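PDB 5WLH: LbaCas13a H328A (C2c2) from Lachnospiraceae bacterium NK4A179, which binds CRISPR guide RNA as an RNA-targeting Cas13a nuclease and, as the A-cleaving class, probably cuts RNA at adenines once a target has paired. Local coordinates for residues Y600-D605 / L903-I908; V504-A509 / Y907-F912. All blocks are in the same frame, centred on the assembly; numbering follows the deposited sequence.

Contact 1: residues Y600-D605 / L903-I908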
loop_
_atom_site.group_PDB
_atom_site.type_symbol
_atom_site.label_atom_id
_atom_site.label_comp_id
_atom_site.label_asym_id
_atom_site.label_seq_id
_atom_site.Cartn_x
_atom_site.Cartn_y
_atom_site.Cartn_z
ATOM N N TYR A 600 21.968 -8.795 -8.694
ATOM C CA TYR A 600 22.507 -8.326 -7.427
ATOM C C TYR A 600 22.807 -6.833 -7.476
ATOM O O TYR A 600 22.612 -6.128 -6.486
ATOM C CB TYR A 600 23.773 -9.106 -7.060
ATOM C CG TYR A 600 24.399 -8.568 -5.805
ATOM C CD1 TYR A 600 23.837 -8.838 -4.566
ATOM C CD2 TYR A 600 25.518 -7.742 -5.864
ATOM C CE1 TYR A 600 24.379 -8.318 -3.413
ATOM C CE2 TYR A 600 26.077 -7.226 -4.724
ATOM C CZ TYR A 600 25.504 -7.510 -3.504
ATOM O OH TYR A 600 26.055 -6.977 -2.384
ATOM N N SER A 601 23.289 -6.336 -8.617
ATOM C CA SER A 601 23.665 -4.934 -8.697
ATOM C C SER A 601 22.469 -4.015 -8.526
ATOM O O SER A 601 22.650 -2.841 -8.207
ATOM C CB SER A 601 24.373 -4.628 -10.017
ATOM O OG SER A 601 23.490 -4.655 -11.113
ATOM N N MET A 602 21.257 -4.533 -8.701
ATOM C CA MET A 602 20.068 -3.736 -8.462
ATOM C C MET A 602 19.594 -3.814 -7.018
ATOM O O MET A 602 18.761 -3.000 -6.609
ATOM C CB MET A 602 18.935 -4.179 -9.400
ATOM C CG MET A 602 17.961 -3.055 -9.718
ATOM S SD MET A 602 16.895 -3.457 -11.107
ATOM C CE MET A 602 16.531 -1.802 -11.669
ATOM N N ARG A 603 20.087 -4.769 -6.242
ATOM C CA ARG A 603 19.659 -4.850 -4.850
ATOM C C ARG A 603 20.317 -3.744 -4.048
ATOM O O ARG A 603 21.530 -3.527 -4.149
ATOM C CB ARG A 603 19.993 -6.213 -4.246
ATOM C CG ARG A 603 19.218 -6.473 -2.952
ATOM C CD ARG A 603 19.080 -7.964 -2.713
ATOM N NE ARG A 603 20.294 -8.454 -2.091
ATOM C CZ ARG A 603 20.512 -9.728 -1.769
ATOM N NH1 ARG A 603 21.652 -10.075 -1.197
ATOM N NH2 ARG A 603 19.595 -10.647 -2.011
ATOM N N ASN A 604 19.516 -3.040 -3.241
ATOM C CA ASN A 604 20.015 -1.906 -2.464
ATOM C C ASN A 604 20.678 -0.863 -3.356
ATOM O O ASN A 604 21.557 -0.125 -2.913
ATOM C CB ASN A 604 20.985 -2.368 -1.373
ATOM C CG ASN A 604 20.292 -3.181 -0.286
ATOM O OD1 ASN A 604 20.151 -4.396 -0.403
ATOM N ND2 ASN A 604 19.884 -2.515 0.776
ATOM N N ASP A 605 20.272 -0.792 -4.621
ATOM C CA ASP A 605 20.784 0.207 -5.558
ATOM C C ASP A 605 19.924 1.455 -5.413
ATOM O O ASP A 605 18.792 1.498 -5.899
ATOM C CB ASP A 605 20.757 -0.316 -6.993
ATOM C CG ASP A 605 21.496 0.600 -7.969
ATOM O OD1 ASP A 605 22.297 1.449 -7.517
ATOM O OD2 ASP A 605 21.295 0.461 -9.194
ATOM N N LEU A 903 20.323 0.301 -17.726
ATOM C CA LEU A 903 19.294 -0.306 -18.572
ATOM C C LEU A 903 19.428 -1.824 -18.581
ATOM O O LEU A 903 18.424 -2.544 -18.546
ATOM C CB LEU A 903 19.364 0.248 -19.996
ATOM C CG LEU A 903 18.720 1.627 -20.183
ATOM C CD1 LEU A 903 18.879 2.113 -21.621
ATOM C CD2 LEU A 903 17.226 1.637 -19.760
ATOM N N GLN A 904 20.662 -2.338 -18.599
ATOM C CA GLN A 904 20.838 -3.787 -18.546
ATOM C C GLN A 904 20.254 -4.389 -17.267
ATOM O O GLN A 904 19.705 -5.498 -17.288
ATOM C CB GLN A 904 22.316 -4.129 -18.708
ATOM C CG GLN A 904 22.811 -3.757 -20.121
ATOM C CD GLN A 904 24.284 -4.100 -20.335
ATOM O OE1 GLN A 904 24.899 -4.782 -19.520
ATOM N NE2 GLN A 904 24.855 -3.584 -21.412
ATOM N N LYS A 905 20.365 -3.682 -16.144
ATOM C CA LYS A 905 19.753 -4.170 -14.912
ATOM C C LYS A 905 18.237 -4.254 -15.037
ATOM O O LYS A 905 17.629 -5.258 -14.645
ATOM C CB LYS A 905 20.106 -3.264 -13.735
ATOM C CG LYS A 905 21.565 -3.193 -13.355
ATOM C CD LYS A 905 21.636 -2.266 -12.138
ATOM C CE LYS A 905 22.974 -1.620 -11.999
ATOM N NZ LYS A 905 22.907 -0.603 -10.923
ATOM N N TRP A 906 17.600 -3.178 -15.510
ATOM C CA TRP A 906 16.146 -3.216 -15.672
ATOM C C TRP A 906 15.744 -4.355 -16.589
ATOM O O TRP A 906 14.730 -5.027 -16.367
ATOM C CB TRP A 906 15.628 -1.898 -16.244
ATOM C CG TRP A 906 15.651 -0.799 -15.272
ATOM C CD1 TRP A 906 16.591 0.185 -15.173
ATOM C CD2 TRP A 906 14.697 -0.554 -14.233
ATOM N NE1 TRP A 906 16.278 1.034 -14.137
ATOM C CE2 TRP A 906 15.117 0.605 -13.548
ATOM C CE3 TRP A 906 13.529 -1.198 -13.820
ATOM C CZ2 TRP A 906 14.417 1.127 -12.464
ATOM C CZ3 TRP A 906 12.826 -0.672 -12.750
ATOM C CH2 TRP A 906 13.272 0.479 -12.085
ATOM N N TYR A 907 16.527 -4.568 -17.640
ATOM C CA TYR A 907 16.285 -5.667 -18.556
ATOM C C TYR A 907 16.301 -7.007 -17.842
ATOM O O TYR A 907 15.308 -7.744 -17.865
ATOM C CB TYR A 907 17.338 -5.634 -19.659
ATOM C CG TYR A 907 17.307 -6.831 -20.568
ATOM C CD1 TYR A 907 16.103 -7.332 -21.064
ATOM C CD2 TYR A 907 18.495 -7.438 -20.970
ATOM C CE1 TYR A 907 16.090 -8.436 -21.915
ATOM C CE2 TYR A 907 18.494 -8.524 -21.814
ATOM C CZ TYR A 907 17.293 -9.016 -22.299
ATOM O OH TYR A 907 17.301 -10.104 -23.152
ATOM N N ILE A 908 17.434 -7.359 -17.227
ATOM C CA ILE A 908 17.556 -8.695 -16.650
ATOM C C ILE A 908 16.573 -8.885 -15.498
ATOM O O ILE A 908 15.951 -9.942 -15.375
ATOM C CB ILE A 908 19.006 -8.963 -16.215
ATOM C CG1 ILE A 908 19.914 -8.987 -17.453
ATOM C CG2 ILE A 908 19.115 -10.282 -15.439
ATOM C CD1 ILE A 908 19.505 -10.087 -18.480
#
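The ammonium group of Lys905 has two carboxylate partners: NZ lies 2.6 Å from OD2 of Asp605, a salt bridge and hydrogen bond in one, and has a second ionic partner in Glu902, three residues back on its own helix. NZ stands above the carboxylate plane of Asp605, 50° out of it, and the two side chains cross at about a right angle. With CG anti to the carbonyl carbon and the chain extended beyond it, Lys905 spans the gap between the backbones, whose nearest CA atoms, those of Met602 and Lys905, are 6.5 Å apart. On the way it passes Ser601, whose OG is 3.2 Å from Lys905 CD but bonds to the carbonyl of Val598. An alanine in place of Lys905 would probably leave Asp605 OD2 and Glu902 without the cation they share and open a gap beside Ser601 OG.

Next to this charged bridge the contact turns apolar. Met602, its CG anti to the backbone N (chi1 -152°), sends its methyl over Trp906: CE sits 3.3 Å above the centre of the indole, 3.4 Å from CE2, in a CH-pi contact. SD, 4.9 Å from the centroid of the six-membered ring of Trp906, makes it a Met-aromatic contact too.

A type II turn from Met602 to Asp605 places the acid. Arg603 begins an RxxxxH sequence, the signature of HEPN nucleases, consistent with a place in the HEPN1 domain. The C-terminal part of helix 588-602 packs against helix 901-911; helix 486-517 touches both Met602 and Trp906 through Thr502, and helix 960-974 packs on Trp906 through Val963 and Ile967.

Contact 2: residues V504-A509 / Y907-F912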
loop_
_atom_site.group_PDB
_atom_site.type_symbol
_atom_site.label_atom_id
_atom_site.label_comp_id
_atom_site.label_asym_id
_atom_site.label_seq_id
_atom_site.Cartn_x
_atom_site.Cartn_y
_atom_site.Cartn_z
ATOM N N VAL A 504 11.289 -5.605 -4.542
ATOM C CA VAL A 504 10.522 -6.841 -4.523
ATOM C C VAL A 504 10.820 -7.653 -5.773
ATOM O O VAL A 504 11.061 -8.862 -5.705
ATOM C CB VAL A 504 9.019 -6.512 -4.406
ATOM C CG1 VAL A 504 8.152 -7.746 -4.735
ATOM C CG2 VAL A 504 8.709 -5.945 -3.017
ATOM N N TYR A 505 10.854 -6.984 -6.930
ATOM C CA TYR A 505 11.073 -7.685 -8.192
ATOM C C TYR A 505 12.503 -8.182 -8.316
ATOM O O TYR A 505 12.715 -9.259 -8.887
ATOM C CB TYR A 505 10.701 -6.787 -9.372
ATOM C CG TYR A 505 9.234 -6.485 -9.330
ATOM C CD1 TYR A 505 8.304 -7.518 -9.238
ATOM C CD2 TYR A 505 8.778 -5.181 -9.296
ATOM C CE1 TYR A 505 6.945 -7.254 -9.164
ATOM C CE2 TYR A 505 7.432 -4.909 -9.211
ATOM C CZ TYR A 505 6.524 -5.938 -9.144
ATOM O OH TYR A 505 5.176 -5.657 -9.060
ATOM N N VAL A 506 13.480 -7.435 -7.777
ATOM C CA VAL A 506 14.849 -7.958 -7.695
ATOM C C VAL A 506 14.855 -9.302 -6.975
ATOM O O VAL A 506 15.441 -10.281 -7.456
ATOM C CB VAL A 506 15.787 -6.949 -7.010
ATOM C CG1 VAL A 506 17.197 -7.569 -6.765
ATOM C CG2 VAL A 506 15.916 -5.709 -7.849
ATOM N N ALA A 507 14.165 -9.380 -5.832
ATOM C CA ALA A 507 14.090 -10.637 -5.090
ATOM C C ALA A 507 13.450 -11.743 -5.927
ATOM O O ALA A 507 13.940 -12.876 -5.933
ATOM C CB ALA A 507 13.308 -10.441 -3.786
ATOM N N PHE A 508 12.345 -11.440 -6.634
ATOM C CA PHE A 508 11.685 -12.469 -7.426
ATOM C C PHE A 508 12.537 -12.889 -8.613
ATOM O O PHE A 508 12.532 -14.062 -9.001
ATOM C CB PHE A 508 10.312 -11.995 -7.917
ATOM C CG PHE A 508 9.210 -12.211 -6.908
ATOM C CD1 PHE A 508 8.729 -13.490 -6.650
ATOM C CD2 PHE A 508 8.669 -11.143 -6.207
ATOM C CE1 PHE A 508 7.717 -13.700 -5.712
ATOM C CE2 PHE A 508 7.654 -11.342 -5.258
ATOM C CZ PHE A 508 7.180 -12.613 -5.013
ATOM N N ALA A 509 13.238 -11.941 -9.230
ATOM C CA ALA A 509 14.094 -12.301 -10.350
ATOM C C ALA A 509 15.181 -13.254 -9.886
ATOM O O ALA A 509 15.478 -14.250 -10.560
ATOM C CB ALA A 509 14.713 -11.045 -10.970
ATOM N N TYR A 907 16.527 -4.568 -17.640
ATOM C CA TYR A 907 16.285 -5.667 -18.556
ATOM C C TYR A 907 16.301 -7.007 -17.842
ATOM O O TYR A 907 15.308 -7.744 -17.865
ATOM C CB TYR A 907 17.338 -5.634 -19.659
ATOM C CG TYR A 907 17.307 -6.831 -20.568
ATOM C CD1 TYR A 907 16.103 -7.332 -21.064
ATOM C CD2 TYR A 907 18.495 -7.438 -20.970
ATOM C CE1 TYR A 907 16.090 -8.436 -21.915
ATOM C CE2 TYR A 907 18.494 -8.524 -21.814
ATOM C CZ TYR A 907 17.293 -9.016 -22.299
ATOM O OH TYR A 907 17.301 -10.104 -23.152
ATOM N N ILE A 908 17.434 -7.359 -17.227
ATOM C CA ILE A 908 17.556 -8.695 -16.650
ATOM C C ILE A 908 16.573 -8.885 -15.498
ATOM O O ILE A 908 15.951 -9.942 -15.375
ATOM C CB ILE A 908 19.006 -8.963 -16.215
ATOM C CG1 ILE A 908 19.914 -8.987 -17.453
ATOM C CG2 ILE A 908 19.115 -10.282 -15.439
ATOM C CD1 ILE A 908 19.505 -10.087 -18.480
ATOM N N VAL A 909 16.414 -7.879 -14.632
ATOM C CA VAL A 909 15.499 -8.055 -13.505
ATOM C C VAL A 909 14.073 -8.269 -14.005
ATOM O O VAL A 909 13.405 -9.228 -13.604
ATOM C CB VAL A 909 15.597 -6.874 -12.522
ATOM C CG1 VAL A 909 14.446 -6.920 -11.505
ATOM C CG2 VAL A 909 16.910 -6.953 -11.777
ATOM N N SER A 910 13.597 -7.409 -14.912
ATOM C CA SER A 910 12.215 -7.566 -15.370
ATOM C C SER A 910 12.054 -8.832 -16.195
ATOM O O SER A 910 10.999 -9.477 -16.149
ATOM C CB SER A 910 11.764 -6.351 -16.181
ATOM O OG SER A 910 12.464 -6.255 -17.410
ATOM N N ARG A 911 13.107 -9.221 -16.913
ATOM C CA ARG A 911 13.006 -10.361 -17.814
ATOM C C ARG A 911 12.823 -11.667 -17.055
ATOM O O ARG A 911 12.253 -12.616 -17.599
ATOM C CB ARG A 911 14.253 -10.427 -18.705
ATOM C CG ARG A 911 14.141 -11.415 -19.858
ATOM C CD ARG A 911 13.079 -11.021 -20.858
ATOM N NE ARG A 911 13.073 -11.967 -21.975
ATOM C CZ ARG A 911 12.354 -13.090 -22.014
ATOM N NH1 ARG A 911 11.546 -13.424 -21.010
ATOM N NH2 ARG A 911 12.440 -13.880 -23.071
ATOM N N PHE A 912 13.307 -11.741 -15.813
ATOM C CA PHE A 912 13.197 -12.954 -15.012
ATOM C C PHE A 912 11.935 -12.986 -14.159
ATOM O O PHE A 912 11.830 -13.828 -13.266
ATOM C CB PHE A 912 14.438 -13.113 -14.134
ATOM C CG PHE A 912 15.528 -13.872 -14.820
ATOM C CD1 PHE A 912 15.512 -15.256 -14.833
ATOM C CD2 PHE A 912 16.511 -13.204 -15.527
ATOM C CE1 PHE A 912 16.479 -15.960 -15.499
ATOM C CE2 PHE A 912 17.496 -13.906 -16.199
ATOM C CZ PHE A 912 17.476 -15.287 -16.189
#
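A helix-helix crossing inside what is probably the HEPN1 domain, which in Cas13a is split along the sequence, brings Val909 of helix 901-911 against Tyr505, Val506 and Ala509 of helix 486-517. The short axes approach to 8.6 Å and make an angle of 72°, so the meeting is confined to a small patch around one valine and the end of its helix.

Val909 carries the centre, chiefly with its CG1 methyl. CG1, anti to the backbone N (chi1 168°), enters between the three partners: it lies 3.9 Å from the backbone O of Tyr505, 4.1 Å from Val506 CG2 and 4.2 Å from Ala509 CB. The Tyr505 ring leads away from this meeting toward helix 915-941, where it touches His920, Met921 and Phe924, and CB is the part of its side chain that faces the valine.

Ala509 makes the tightest approach. Its CB comes to 3.5 Å from the carbonyl O of Val909 and 3.8 Å from CB of Phe912, the first residue to leave the helical path. Here the backbones draw close, the CA atoms of Ala509 and Phe912 being 4.8 Å apart. The Phe912 ring turns off to meet Tyr566 and Phe567, while its carbonyl O accepts a hydrogen bond from His512, about one turn beyond Ala509 on helix 486-517.

Between the two segments the contact is carried by methyls, CB atoms and backbone, with every touching residue buried. Such a meeting has no directional bond of its own to set the crossing; its fit probably rests on shape, the small side chain of Ala509 being consistent with the close backbones and Val909 CG1 sitting against Tyr505, Val506 and Ala509.

Both contacts are buried and use helix 901-911, with their centres about 8 Å apart. Contact 1 takes the earlier turns of that helix and contact 2 its C-terminal end. Their chemistry differs: contact 1 pairs a salt bridge with a methionine methyl packed on an indole face, whereas contact 2 has only van der Waals packing of apolar side chains and backbone across its segments and lies nearer the bound RNA, about 8 Å at the nearest atoms against about 14 Å. Met602 joins them, its SD 3.6 Å from Val909 CG2 and its CB 3.7 Å from Val506 CG2. Helices 486-517, 588-602 and 901-911 therefore close one shared core, polar on the Lys905 side.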